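PDB 6JPK: aspartate aminotransferase, cytoplasmic from Schizosaccharomyces pombe 972h-, which catalyses the reversible, pyridoxal 5'-phosphate-dependent transfer of an amino group between L-aspartate and 2-oxoglutarate, giving oxaloacetate and L-glutamate. Local coordinates for residues 99-104 against 279-284; 168-173 against 203-208; 374-379 against 398-403. The protein carries 1 engineered substitution. All blocks are in the same frame, centred on the assembly; numbering follows the deposited sequence.

Contact 1 of 3, residues 99-104 against 279-284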
ATOM      1  N   ARG A  99     -17.438  -9.752 -16.108  1.00 10.78           N
ATOM      2  CA  ARG A  99     -18.136  -9.846 -14.832  1.00  9.64           C
ATOM      3  C   ARG A  99     -17.224  -9.757 -13.608  1.00 10.95           C
ATOM      4  O   ARG A  99     -17.730  -9.792 -12.481  1.00  9.48           O
ATOM      5  CB  ARG A  99     -18.941 -11.150 -14.774  1.00  9.81           C
ATOM      6  CG  ARG A  99     -20.259 -11.107 -15.559  1.00 11.20           C
ATOM      7  CD  ARG A  99     -20.862 -12.509 -15.705  1.00 11.83           C
ATOM      8  NE  ARG A  99     -21.085 -13.138 -14.409  1.00 13.33           N
ATOM      9  CZ  ARG A  99     -21.494 -14.393 -14.249  1.00 14.27           C
ATOM     10  NH1 ARG A  99     -21.724 -15.161 -15.317  1.00 12.45           N
ATOM     11  NH2 ARG A  99     -21.670 -14.876 -13.023  1.00 11.53           N
ATOM     12  N   VAL A 100     -15.906  -9.634 -13.772  1.00  8.97           N
ATOM     13  CA  VAL A 100     -14.995  -9.606 -12.626  1.00  8.60           C
ATOM     14  C   VAL A 100     -14.430  -8.198 -12.493  1.00 10.16           C
ATOM     15  O   VAL A 100     -13.811  -7.678 -13.429  1.00  8.99           O
ATOM     16  CB  VAL A 100     -13.870 -10.650 -12.755  1.00  8.43           C
ATOM     17  CG1 VAL A 100     -12.981 -10.645 -11.505  1.00  9.92           C
ATOM     18  CG2 VAL A 100     -14.443 -12.035 -12.966  1.00  8.57           C
ATOM     19  N   ALA A 101     -14.669  -7.566 -11.343  1.00 11.27           N
ATOM     20  CA  ALA A 101     -14.034  -6.296 -10.997  1.00 12.68           C
ATOM     21  C   ALA A 101     -12.763  -6.623 -10.224  1.00 11.45           C
ATOM     22  O   ALA A 101     -12.829  -7.190  -9.134  1.00 12.86           O
ATOM     23  CB  ALA A 101     -14.971  -5.418 -10.167  1.00 10.63           C
ATOM     24  N   SER A 102     -11.606  -6.292 -10.794  1.00  7.83           N
ATOM     25  CA  SER A 102     -10.312  -6.667 -10.227  1.00  7.57           C
ATOM     26  C   SER A 102      -9.534  -5.409  -9.878  1.00 12.66           C
ATOM     27  O   SER A 102      -9.396  -4.507 -10.709  1.00 12.46           O
ATOM     28  CB  SER A 102      -9.500  -7.532 -11.197  1.00 11.04           C
ATOM     29  OG  SER A 102     -10.206  -8.725 -11.533  1.00 12.58           O
ATOM     30  N   MET A 103      -9.027  -5.352  -8.649  1.00  8.99           N
ATOM     31  CA  MET A 103      -8.257  -4.214  -8.171  1.00 11.21           C
ATOM     32  C   MET A 103      -6.927  -4.732  -7.645  1.00 11.11           C
ATOM     33  O   MET A 103      -6.891  -5.447  -6.632  1.00  7.86           O
ATOM     34  CB  MET A 103      -9.014  -3.465  -7.079  1.00 14.36           C
ATOM     35  CG  MET A 103     -10.307  -2.829  -7.570  1.00 19.13           C
ATOM     36  SD  MET A 103     -10.016  -1.097  -8.001  1.00 25.16           S
ATOM     37  CE  MET A 103      -9.206  -0.597  -6.462  1.00  7.36           C
ATOM     38  N   GLN A 104      -5.842  -4.379  -8.326  1.00  7.00           N
ATOM     39  CA  GLN A 104      -4.519  -4.677  -7.791  1.00  6.86           C
ATOM     40  C   GLN A 104      -4.393  -4.019  -6.425  1.00  8.01           C
ATOM     41  O   GLN A 104      -4.785  -2.862  -6.241  1.00  9.56           O
ATOM     42  CB  GLN A 104      -3.432  -4.185  -8.741  1.00  6.97           C
ATOM     43  CG  GLN A 104      -2.011  -4.416  -8.242  1.00  6.88           C
ATOM     44  CD  GLN A 104      -0.980  -3.832  -9.184  1.00  7.80           C
ATOM     45  OE1 GLN A 104      -1.235  -3.661 -10.392  1.00  7.22           O
ATOM     46  NE2 GLN A 104       0.197  -3.526  -8.643  1.00  7.00           N
ATOM     47  N   LYS A 279     -20.389  -0.773 -11.497  1.00 11.88           N
ATOM     48  CA  LYS A 279     -20.786   0.023 -10.333  1.00 10.18           C
ATOM     49  C   LYS A 279     -19.839  -0.221  -9.161  1.00  9.74           C
ATOM     50  O   LYS A 279     -19.318   0.728  -8.552  1.00  9.93           O
ATOM     51  CB  LYS A 279     -22.230  -0.306  -9.945  1.00 11.99           C
ATOM     52  CG  LYS A 279     -23.255   0.149 -10.974  1.00 11.03           C
ATOM     53  CD  LYS A 279     -24.628  -0.459 -10.711  1.00 12.34           C
ATOM     54  CE  LYS A 279     -25.690   0.155 -11.621  1.00 15.56           C
ATOM     55  NZ  LYS A 279     -26.971  -0.629 -11.611  1.00 18.04           N
ATOM     56  N   VAL A 280     -19.584  -1.495  -8.855  1.00  9.50           N
ATOM     57  CA  VAL A 280     -18.722  -1.861  -7.738  1.00  9.12           C
ATOM     58  C   VAL A 280     -17.294  -1.389  -7.995  1.00  9.53           C
ATOM     59  O   VAL A 280     -16.639  -0.817  -7.112  1.00  8.66           O
ATOM     60  CB  VAL A 280     -18.793  -3.384  -7.502  1.00  9.00           C
ATOM     61  CG1 VAL A 280     -17.681  -3.866  -6.565  1.00  8.57           C
ATOM     62  CG2 VAL A 280     -20.161  -3.775  -6.980  1.00  9.24           C
ATOM     63  N   LEU A 281     -16.784  -1.632  -9.209  1.00 10.37           N
ATOM     64  CA  LEU A 281     -15.422  -1.210  -9.535  1.00 10.72           C
ATOM     65  C   LEU A 281     -15.234   0.286  -9.301  1.00 10.14           C
ATOM     66  O   LEU A 281     -14.234   0.704  -8.713  1.00  8.51           O
ATOM     67  CB  LEU A 281     -15.082  -1.576 -10.980  1.00  8.75           C
ATOM     68  CG  LEU A 281     -13.669  -1.213 -11.441  1.00 11.08           C
ATOM     69  CD1 LEU A 281     -12.612  -1.948 -10.629  1.00  9.95           C
ATOM     70  CD2 LEU A 281     -13.525  -1.518 -12.926  1.00 14.90           C
ATOM     71  N   SER A 282     -16.204   1.108  -9.721  1.00  9.43           N
ATOM     72  CA  SER A 282     -16.069   2.554  -9.551  1.00 12.68           C
ATOM     73  C   SER A 282     -15.958   2.935  -8.076  1.00 12.54           C
ATOM     74  O   SER A 282     -15.214   3.862  -7.717  1.00  9.01           O
ATOM     75  CB  SER A 282     -17.247   3.280 -10.215  1.00 11.95           C
ATOM     76  OG  SER A 282     -18.467   3.081  -9.507  1.00 15.12           O
ATOM     77  N   GLN A 283     -16.695   2.237  -7.203  1.00  9.05           N
ATOM     78  CA  GLN A 283     -16.625   2.529  -5.776  1.00 10.99           C
ATOM     79  C   GLN A 283     -15.341   2.013  -5.144  1.00 11.86           C
ATOM     80  O   GLN A 283     -14.824   2.636  -4.205  1.00 10.94           O
ATOM     81  CB  GLN A 283     -17.834   1.926  -5.057  1.00  9.09           C
ATOM     82  CG  GLN A 283     -19.143   2.541  -5.483  1.00  9.55           C
ATOM     83  CD  GLN A 283     -19.206   4.023  -5.171  1.00 14.41           C
ATOM     84  OE1 GLN A 283     -18.480   4.521  -4.300  1.00 13.31           O
ATOM     85  NE2 GLN A 283     -20.065   4.739  -5.889  1.00 13.75           N
ATOM     86  N   LEU A 284     -14.835   0.870  -5.619  1.00  8.33           N
ATOM     87  CA  LEU A 284     -13.556   0.362  -5.134  1.00  7.99           C
ATOM     88  C   LEU A 284     -12.424   1.324  -5.466  1.00  8.15           C
ATOM     89  O   LEU A 284     -11.470   1.455  -4.692  1.00  7.73           O
ATOM     90  CB  LEU A 284     -13.273  -1.016  -5.743  1.00  7.84           C
ATOM     91  CG  LEU A 284     -14.181  -2.168  -5.300  1.00  9.04           C
ATOM     92  CD1 LEU A 284     -13.936  -3.367  -6.183  1.00  7.79           C
ATOM     93  CD2 LEU A 284     -13.905  -2.527  -3.832  1.00  8.91           C
TER
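M103 and L281 are brought together by two torsions: chi2 of M103 (-96°) swings SD aside from an extended course, and chi1 of L281 (-179°) sets CG anti to the backbone N. From that CG, L281 CD1 extends to lie 3.8 Å from M103 SD. The thioether chain bends again at chi3, which carries its methyl to the helix backbone, M103 CE standing 3.5 Å from L284 O. Nearer its root the same side chain meets L284, with M103 CG 3.9 Å from L284 CD1. M103 thus crosses both leucines obliquely, its CG and SD lying between them and touching both. A turn earlier on the helix the two backbones come close where A101 CB meets L281 CB at 3.9 Å, the CA atoms of A101 and L281 being 5.5 Å apart. The side chains meet one another through apolar atoms alone. S102 faces the other way, and its hydroxyl is hydrogen-bonded to H268. On the far side of the helix S282 OG donates to K279 O at 2.7 Å, and the same hydroxyl bonds to A12 N of the second subunit. Strand 100-104 and helix 279-284 run nearly parallel, their axes 15° apart and 8.3 Å at closest approach. The strand is the outermost one at its end of the large mixed sheet of this fold type I aminotransferase, paired antiparallel with 264-270. Helix 107-127 closes the same core through L114 and F118, helix 77-87 packs on S102 from behind, and the N-terminal segment of the second subunit lies on helix 274-289.

Contact 2 of 3, residues 168-173 against 203-208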
ATOM      1  N   GLU A 168     -18.705 -30.408  11.687  1.00 12.34           N
ATOM      2  CA  GLU A 168     -20.054 -30.291  12.241  1.00 13.71           C
ATOM      3  C   GLU A 168     -20.246 -28.967  12.974  1.00 13.34           C
ATOM      4  O   GLU A 168     -21.324 -28.369  12.905  1.00 13.69           O
ATOM      5  CB  GLU A 168     -20.354 -31.469  13.170  1.00 19.25           C
ATOM      6  CG  GLU A 168     -20.381 -32.843  12.474  1.00 29.34           C
ATOM      7  CD  GLU A 168     -21.563 -33.037  11.521  1.00 37.05           C
ATOM      8  OE1 GLU A 168     -22.600 -32.351  11.678  1.00 40.09           O
ATOM      9  OE2 GLU A 168     -21.456 -33.893  10.614  1.00 40.27           O
ATOM     10  N   GLY A 169     -19.217 -28.489  13.678  1.00 10.03           N
ATOM     11  CA  GLY A 169     -19.318 -27.189  14.327  1.00 11.77           C
ATOM     12  C   GLY A 169     -19.425 -26.035  13.343  1.00  9.80           C
ATOM     13  O   GLY A 169     -20.230 -25.116  13.534  1.00 11.27           O
ATOM     14  N   MET A 170     -18.613 -26.053  12.282  1.00 10.73           N
ATOM     15  CA  MET A 170     -18.725 -25.013  11.259  1.00 12.28           C
ATOM     16  C   MET A 170     -20.103 -25.032  10.597  1.00 10.56           C
ATOM     17  O   MET A 170     -20.757 -23.990  10.458  1.00 12.23           O
ATOM     18  CB  MET A 170     -17.619 -25.186  10.212  1.00 11.98           C
ATOM     19  CG  MET A 170     -17.756 -24.247   9.010  1.00 12.80           C
ATOM     20  SD  MET A 170     -16.289 -24.254   7.964  1.00 14.64           S
ATOM     21  CE  MET A 170     -16.700 -22.934   6.790  1.00  8.24           C
ATOM     22  N   LEU A 171     -20.557 -26.213  10.174  1.00 10.20           N
ATOM     23  CA  LEU A 171     -21.867 -26.329   9.539  1.00 12.55           C
ATOM     24  C   LEU A 171     -22.968 -25.792  10.447  1.00 15.19           C
ATOM     25  O   LEU A 171     -23.878 -25.084   9.996  1.00 12.55           O
ATOM     26  CB  LEU A 171     -22.138 -27.796   9.195  1.00 19.82           C
ATOM     27  CG  LEU A 171     -22.679 -28.149   7.808  1.00 28.55           C
ATOM     28  CD1 LEU A 171     -23.933 -27.392   7.578  1.00 32.32           C
ATOM     29  CD2 LEU A 171     -21.673 -27.815   6.715  1.00 30.63           C
ATOM     30  N   SER A 172     -22.896 -26.119  11.735  1.00 11.27           N
ATOM     31  CA  SER A 172     -23.940 -25.700  12.654  1.00 14.67           C
ATOM     32  C   SER A 172     -23.961 -24.183  12.796  1.00 11.59           C
ATOM     33  O   SER A 172     -25.036 -23.572  12.841  1.00 13.10           O
ATOM     34  CB  SER A 172     -23.733 -26.395  14.002  1.00 16.02           C
ATOM     35  OG  SER A 172     -24.609 -25.868  14.969  1.00 27.10           O
ATOM     36  N   THR A 173     -22.782 -23.558  12.840  1.00 12.76           N
ATOM     37  CA  THR A 173     -22.712 -22.099  12.896  1.00 13.23           C
ATOM     38  C   THR A 173     -23.260 -21.470  11.618  1.00 12.72           C
ATOM     39  O   THR A 173     -23.972 -20.460  11.676  1.00 12.74           O
ATOM     40  CB  THR A 173     -21.270 -21.651  13.160  1.00 13.34           C
ATOM     41  OG1 THR A 173     -20.866 -22.114  14.455  1.00 13.45           O
ATOM     42  CG2 THR A 173     -21.143 -20.121  13.136  1.00  9.55           C
ATOM     43  N   LEU A 203     -18.989 -29.139  -0.439  1.00  9.65           N
ATOM     44  CA  LEU A 203     -20.289 -29.082  -1.100  1.00  9.98           C
ATOM     45  C   LEU A 203     -21.403 -28.879  -0.082  1.00 11.39           C
ATOM     46  O   LEU A 203     -22.337 -28.102  -0.310  1.00 10.30           O
ATOM     47  CB  LEU A 203     -20.523 -30.363  -1.904  1.00 12.80           C
ATOM     48  CG  LEU A 203     -19.577 -30.622  -3.081  1.00 15.27           C
ATOM     49  CD1 LEU A 203     -19.932 -31.954  -3.736  1.00 17.47           C
ATOM     50  CD2 LEU A 203     -19.637 -29.479  -4.091  1.00 12.88           C
ATOM     51  N   SER A 204     -21.314 -29.566   1.056  1.00 11.28           N
ATOM     52  CA  SER A 204     -22.289 -29.361   2.124  1.00 10.41           C
ATOM     53  C   SER A 204     -22.163 -27.964   2.736  1.00 10.15           C
ATOM     54  O   SER A 204     -23.173 -27.340   3.084  1.00 10.33           O
ATOM     55  CB  SER A 204     -22.106 -30.452   3.175  1.00 14.33           C
ATOM     56  OG  SER A 204     -22.787 -30.139   4.373  1.00 22.69           O
ATOM     57  N   ILE A 205     -20.937 -27.452   2.869  1.00  9.74           N
ATOM     58  CA  ILE A 205     -20.745 -26.084   3.348  1.00 10.77           C
ATOM     59  C   ILE A 205     -21.403 -25.083   2.396  1.00 15.65           C
ATOM     60  O   ILE A 205     -22.105 -24.158   2.826  1.00  9.62           O
ATOM     61  CB  ILE A 205     -19.246 -25.786   3.536  1.00  9.09           C
ATOM     62  CG1 ILE A 205     -18.694 -26.516   4.758  1.00 12.80           C
ATOM     63  CG2 ILE A 205     -19.001 -24.283   3.680  1.00  8.84           C
ATOM     64  CD1 ILE A 205     -17.166 -26.540   4.792  1.00 10.97           C
ATOM     65  N   PHE A 206     -21.183 -25.252   1.089  1.00  9.53           N
ATOM     66  CA  PHE A 206     -21.783 -24.338   0.114  1.00  9.61           C
ATOM     67  C   PHE A 206     -23.302 -24.391   0.170  1.00 10.04           C
ATOM     68  O   PHE A 206     -23.971 -23.352   0.108  1.00 10.12           O
ATOM     69  CB  PHE A 206     -21.300 -24.669  -1.303  1.00  9.58           C
ATOM     70  CG  PHE A 206     -19.841 -24.387  -1.533  1.00 11.85           C
ATOM     71  CD1 PHE A 206     -19.193 -23.395  -0.813  1.00 14.33           C
ATOM     72  CD2 PHE A 206     -19.118 -25.123  -2.467  1.00 11.63           C
ATOM     73  CE1 PHE A 206     -17.851 -23.130  -1.030  1.00 17.23           C
ATOM     74  CE2 PHE A 206     -17.773 -24.864  -2.690  1.00 16.48           C
ATOM     75  CZ  PHE A 206     -17.139 -23.866  -1.970  1.00 16.33           C
ATOM     76  N   GLU A 207     -23.866 -25.596   0.296  1.00 11.27           N
ATOM     77  CA  GLU A 207     -25.319 -25.740   0.360  1.00 16.53           C
ATOM     78  C   GLU A 207     -25.910 -24.930   1.512  1.00 12.94           C
ATOM     79  O   GLU A 207     -26.922 -24.238   1.349  1.00 11.65           O
ATOM     80  CB  GLU A 207     -25.697 -27.218   0.501  1.00 23.77           C
ATOM     81  CG  GLU A 207     -27.200 -27.460   0.606  1.00 37.10           C
ATOM     82  CD  GLU A 207     -27.592 -28.305   1.818  1.00 53.34           C
ATOM     83  OE1 GLU A 207     -26.897 -29.314   2.096  1.00 56.69           O
ATOM     84  OE2 GLU A 207     -28.594 -27.956   2.496  1.00 59.06           O
ATOM     85  N   SER A 208     -25.305 -25.021   2.695  1.00 10.68           N
ATOM     86  CA  SER A 208     -25.858 -24.307   3.842  1.00 11.33           C
ATOM     87  C   SER A 208     -25.613 -22.803   3.740  1.00 11.90           C
ATOM     88  O   SER A 208     -26.468 -22.008   4.151  1.00 10.76           O
ATOM     89  CB  SER A 208     -25.277 -24.869   5.134  1.00 15.21           C
ATOM     90  OG  SER A 208     -25.766 -26.180   5.369  1.00 18.61           O
TER
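S204 OG, anti to its backbone N, is hydrogen-bonded to the hydroxyl of Y167, just ahead of 168-173, and is also pressed by the methyl L171 CD2 at 3.5 Å. L171 reaches across to three residues of 203-208. One branch also meets I205, with L171 CD2 3.8 Å from I205 CG1; the other points to S208, and L171 CD1 lies 3.1 Å from S208 OG. That spacing is short for carbon and oxygen, and with chi1 at an unusual -134° the exact placing of the leucine is doubtful. Beside it M170 stretches out fully beyond CG and crosses I205 at about a right angle, M170 SD lying 4.0 Å from I205 CD1. Both of these side chains also touch F165 of strand 164-165. The helix segments are nearly parallel, 15° apart, their axes 10.0 Å apart at closest approach. Helix 199-211 is the crossover between the parallel strands 182-186 and 215-220, and helix 167-176 precedes the first of them. Leucine, methionine and isoleucine give the interface its greasy centre; the two serines add small polar groups along one side, and the S204–Y167 bond implies a directional tether where the remaining packing has little directionality.

Contact 3 of 3, residues 374-379 against 398-403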
ATOM      1  N   TYR A 374      14.861 -27.818  23.935  1.00 11.75           N
ATOM      2  CA  TYR A 374      15.347 -28.065  22.581  1.00 11.67           C
ATOM      3  C   TYR A 374      15.489 -26.797  21.749  1.00 11.32           C
ATOM      4  O   TYR A 374      15.845 -26.888  20.564  1.00 11.23           O
ATOM      5  CB  TYR A 374      14.426 -29.071  21.868  1.00 11.50           C
ATOM      6  CG  TYR A 374      14.499 -30.451  22.495  1.00 11.92           C
ATOM      7  CD1 TYR A 374      13.749 -30.766  23.627  1.00 12.02           C
ATOM      8  CD2 TYR A 374      15.341 -31.435  21.967  1.00 13.74           C
ATOM      9  CE1 TYR A 374      13.824 -32.028  24.217  1.00 12.44           C
ATOM     10  CE2 TYR A 374      15.429 -32.705  22.553  1.00 15.84           C
ATOM     11  CZ  TYR A 374      14.664 -32.990  23.676  1.00 16.62           C
ATOM     12  OH  TYR A 374      14.739 -34.240  24.252  1.00 18.03           O
ATOM     13  N   HIS A 375      15.218 -25.623  22.331  1.00 11.14           N
ATOM     14  CA  HIS A 375      15.448 -24.332  21.685  1.00 10.88           C
ATOM     15  C   HIS A 375      14.666 -24.212  20.381  1.00 12.85           C
ATOM     16  O   HIS A 375      15.152 -23.647  19.397  1.00 11.24           O
ATOM     17  CB  HIS A 375      16.946 -24.111  21.467  1.00 11.21           C
ATOM     18  CG  HIS A 375      17.745 -24.388  22.698  1.00 11.70           C
ATOM     19  ND1 HIS A 375      17.915 -23.452  23.694  1.00 13.60           N
ATOM     20  CD2 HIS A 375      18.327 -25.526  23.146  1.00 13.24           C
ATOM     21  CE1 HIS A 375      18.619 -23.986  24.680  1.00 17.23           C
ATOM     22  NE2 HIS A 375      18.879 -25.244  24.373  1.00 15.51           N
ATOM     23  N   LEU A 376      13.453 -24.766  20.374  1.00 10.91           N
ATOM     24  CA  LEU A 376      12.508 -24.606  19.275  1.00  9.83           C
ATOM     25  C   LEU A 376      11.565 -23.467  19.606  1.00  9.51           C
ATOM     26  O   LEU A 376      10.960 -23.462  20.684  1.00 11.89           O
ATOM     27  CB  LEU A 376      11.686 -25.873  19.042  1.00  9.83           C
ATOM     28  CG  LEU A 376      12.441 -27.189  18.957  1.00 10.55           C
ATOM     29  CD1 LEU A 376      11.458 -28.269  18.605  1.00 10.16           C
ATOM     30  CD2 LEU A 376      13.556 -27.097  17.917  1.00 12.16           C
ATOM     31  N   TYR A 377      11.407 -22.535  18.665  1.00  9.21           N
ATOM     32  CA  TYR A 377      10.623 -21.323  18.871  1.00  9.28           C
ATOM     33  C   TYR A 377       9.398 -21.344  17.952  1.00  9.83           C
ATOM     34  O   TYR A 377       9.526 -21.233  16.728  1.00  8.43           O
ATOM     35  CB  TYR A 377      11.507 -20.092  18.650  1.00  8.93           C
ATOM     36  CG  TYR A 377      12.486 -19.947  19.802  1.00 13.32           C
ATOM     37  CD1 TYR A 377      13.677 -20.690  19.849  1.00 10.84           C
ATOM     38  CD2 TYR A 377      12.184 -19.126  20.876  1.00 16.05           C
ATOM     39  CE1 TYR A 377      14.541 -20.572  20.927  1.00 10.00           C
ATOM     40  CE2 TYR A 377      13.028 -18.999  21.936  1.00  9.67           C
ATOM     41  CZ  TYR A 377      14.195 -19.722  21.970  1.00 10.50           C
ATOM     42  OH  TYR A 377      14.998 -19.571  23.070  1.00 11.12           O
ATOM     43  N   PHE A 378       8.217 -21.515  18.547  1.00  8.52           N
ATOM     44  CA  PHE A 378       6.958 -21.514  17.805  1.00  8.22           C
ATOM     45  C   PHE A 378       5.826 -21.156  18.765  1.00 11.25           C
ATOM     46  O   PHE A 378       6.021 -21.046  19.981  1.00  9.22           O
ATOM     47  CB  PHE A 378       6.717 -22.849  17.070  1.00  8.26           C
ATOM     48  CG  PHE A 378       6.714 -24.089  17.953  1.00  8.86           C
ATOM     49  CD1 PHE A 378       7.891 -24.612  18.467  1.00 10.92           C
ATOM     50  CD2 PHE A 378       5.524 -24.770  18.212  1.00  8.54           C
ATOM     51  CE1 PHE A 378       7.885 -25.770  19.254  1.00 10.57           C
ATOM     52  CE2 PHE A 378       5.512 -25.933  18.979  1.00 10.89           C
ATOM     53  CZ  PHE A 378       6.691 -26.434  19.506  1.00  9.14           C
ATOM     54  N   SER A 379       4.637 -20.961  18.194  1.00 12.02           N
ATOM     55  CA  SER A 379       3.516 -20.375  18.920  1.00 10.44           C
ATOM     56  C   SER A 379       2.977 -21.317  19.990  1.00  9.20           C
ATOM     57  O   SER A 379       2.960 -22.538  19.826  1.00  9.31           O
ATOM     58  CB  SER A 379       2.382 -20.019  17.952  1.00 16.50           C
ATOM     59  OG  SER A 379       2.850 -19.322  16.812  1.00 19.42           O
ATOM     60  N   ALA A 398      11.647 -33.697  15.732  1.00 11.06           N
ATOM     61  CA  ALA A 398      10.904 -34.898  16.112  1.00 12.17           C
ATOM     62  C   ALA A 398      11.284 -35.376  17.513  1.00 11.62           C
ATOM     63  O   ALA A 398      10.415 -35.771  18.301  1.00 12.97           O
ATOM     64  CB  ALA A 398      11.154 -36.015  15.101  1.00 13.64           C
ATOM     65  N   GLN A 399      12.575 -35.364  17.832  1.00 11.94           N
ATOM     66  CA  GLN A 399      13.013 -35.813  19.149  1.00 12.34           C
ATOM     67  C   GLN A 399      12.442 -34.924  20.244  1.00 12.13           C
ATOM     68  O   GLN A 399      12.051 -35.417  21.309  1.00 12.34           O
ATOM     69  CB  GLN A 399      14.540 -35.831  19.216  1.00 15.56           C
ATOM     70  CG  GLN A 399      15.202 -36.901  18.349  1.00 26.17           C
ATOM     71  CD  GLN A 399      15.266 -38.262  19.027  1.00 40.67           C
ATOM     72  OE1 GLN A 399      15.083 -38.377  20.245  1.00 45.44           O
ATOM     73  NE2 GLN A 399      15.534 -39.305  18.240  1.00 44.22           N
ATOM     74  N   ALA A 400      12.392 -33.606  19.994  1.00 11.74           N
ATOM     75  CA  ALA A 400      11.810 -32.664  20.947  1.00 11.53           C
ATOM     76  C   ALA A 400      10.338 -32.953  21.179  1.00 11.59           C
ATOM     77  O   ALA A 400       9.884 -33.014  22.329  1.00 11.46           O
ATOM     78  CB  ALA A 400      11.976 -31.230  20.447  1.00 11.16           C
ATOM     79  N   PHE A 401       9.568 -33.085  20.089  1.00 11.04           N
ATOM     80  CA  PHE A 401       8.144 -33.379  20.208  1.00 10.88           C
ATOM     81  C   PHE A 401       7.928 -34.683  20.965  1.00 11.46           C
ATOM     82  O   PHE A 401       7.088 -34.759  21.872  1.00 13.21           O
ATOM     83  CB  PHE A 401       7.487 -33.455  18.823  1.00 10.59           C
ATOM     84  CG  PHE A 401       7.321 -32.113  18.124  1.00 12.00           C
ATOM     85  CD1 PHE A 401       7.916 -30.961  18.614  1.00 10.06           C
ATOM     86  CD2 PHE A 401       6.546 -32.014  16.980  1.00 14.73           C
ATOM     87  CE1 PHE A 401       7.761 -29.737  17.967  1.00 12.30           C
ATOM     88  CE2 PHE A 401       6.386 -30.790  16.321  1.00 16.63           C
ATOM     89  CZ  PHE A 401       6.989 -29.649  16.822  1.00 13.12           C
ATOM     90  N   ASN A 402       8.677 -35.724  20.598  1.00 11.63           N
ATOM     91  CA  ASN A 402       8.538 -37.013  21.265  1.00 12.06           C
ATOM     92  C   ASN A 402       8.758 -36.867  22.763  1.00 13.12           C
ATOM     93  O   ASN A 402       7.945 -37.327  23.574  1.00 13.54           O
ATOM     94  CB  ASN A 402       9.522 -38.017  20.669  1.00 12.43           C
ATOM     95  CG  ASN A 402       9.524 -39.346  21.404  1.00 12.94           C
ATOM     96  OD1 ASN A 402       8.532 -40.069  21.396  1.00 12.97           O
ATOM     97  ND2 ASN A 402      10.643 -39.675  22.037  1.00 13.37           N
ATOM     98  N   HIS A 403       9.842 -36.190  23.146  1.00 12.83           N
ATOM     99  CA  HIS A 403      10.150 -36.016  24.562  1.00 13.86           C
ATOM    100  C   HIS A 403       9.068 -35.194  25.260  1.00 12.44           C
ATOM    101  O   HIS A 403       8.600 -35.553  26.347  1.00 12.67           O
ATOM    102  CB  HIS A 403      11.518 -35.352  24.695  1.00 15.41           C
ATOM    103  CG  HIS A 403      12.079 -35.367  26.079  1.00 15.14           C
ATOM    104  ND1 HIS A 403      13.346 -34.906  26.367  1.00 15.01           N
ATOM    105  CD2 HIS A 403      11.550 -35.784  27.255  1.00 16.21           C
ATOM    106  CE1 HIS A 403      13.572 -35.035  27.665  1.00 18.47           C
ATOM    107  NE2 HIS A 403      12.496 -35.561  28.227  1.00 16.49           N
TER
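Y374 lies flat against A400, and this is the tight part of the contact: A400 CA sits over the ring centre, 3.6 Å from the centroid in a CH-pi contact, and A400 CB approaches Y374 CG to 3.3 Å. The phenol then ends in a short hydrogen bond, Y374 OH to H403 ND1 at 2.6 Å, made in the plane of both rings, which stand 84° apart. A phenylalanine in place of Y374 would probably leave H403 ND1 without this mate and its imidazole less firmly fixed in rotation. L376 continues the close packing, its CD1 3.5 Å from A400 CB. Farther on the fit is looser: F378 and F401 meet tip to tip, CZ of F378 to CE1 of F401 at 3.8 Å. On the solvent side exposed Q399 comes no nearer than its backbone O, 4.2 Å from Y374 OH. The side chain of F378 lies about 6 Å from that of R383, a probable L-aspartate-binding residue. Y374 ends helix 364-374, H375 turns the chain with positive phi, and strand 376-377 pairs in parallel with 33-34, while helix 310-340 packs against A398 and F401 of helix 394-407.

In the fold
Contacts 1 and 2 belong to the large domain built round the large mixed sheet. Contact 1 joins an outermost strand to helix 274-289, and contact 2, nested along the chain inside the loop it closes, pairs two helices flanking the sheet; their centres are about 29 Å apart. Contact 3 follows both in sequence and lies in the small domain, about 46 Å from contact 1, across the chain's centre, and 35 Å from contact 2, centre to centre. None touches another. Contact 1 borders the second subunit of the homodimer, whereas contact 3 lies near the probable substrate-binding R383, so the three sample a place where the second subunit's N-terminal segment packs, the sheet's helical layer and the small domain.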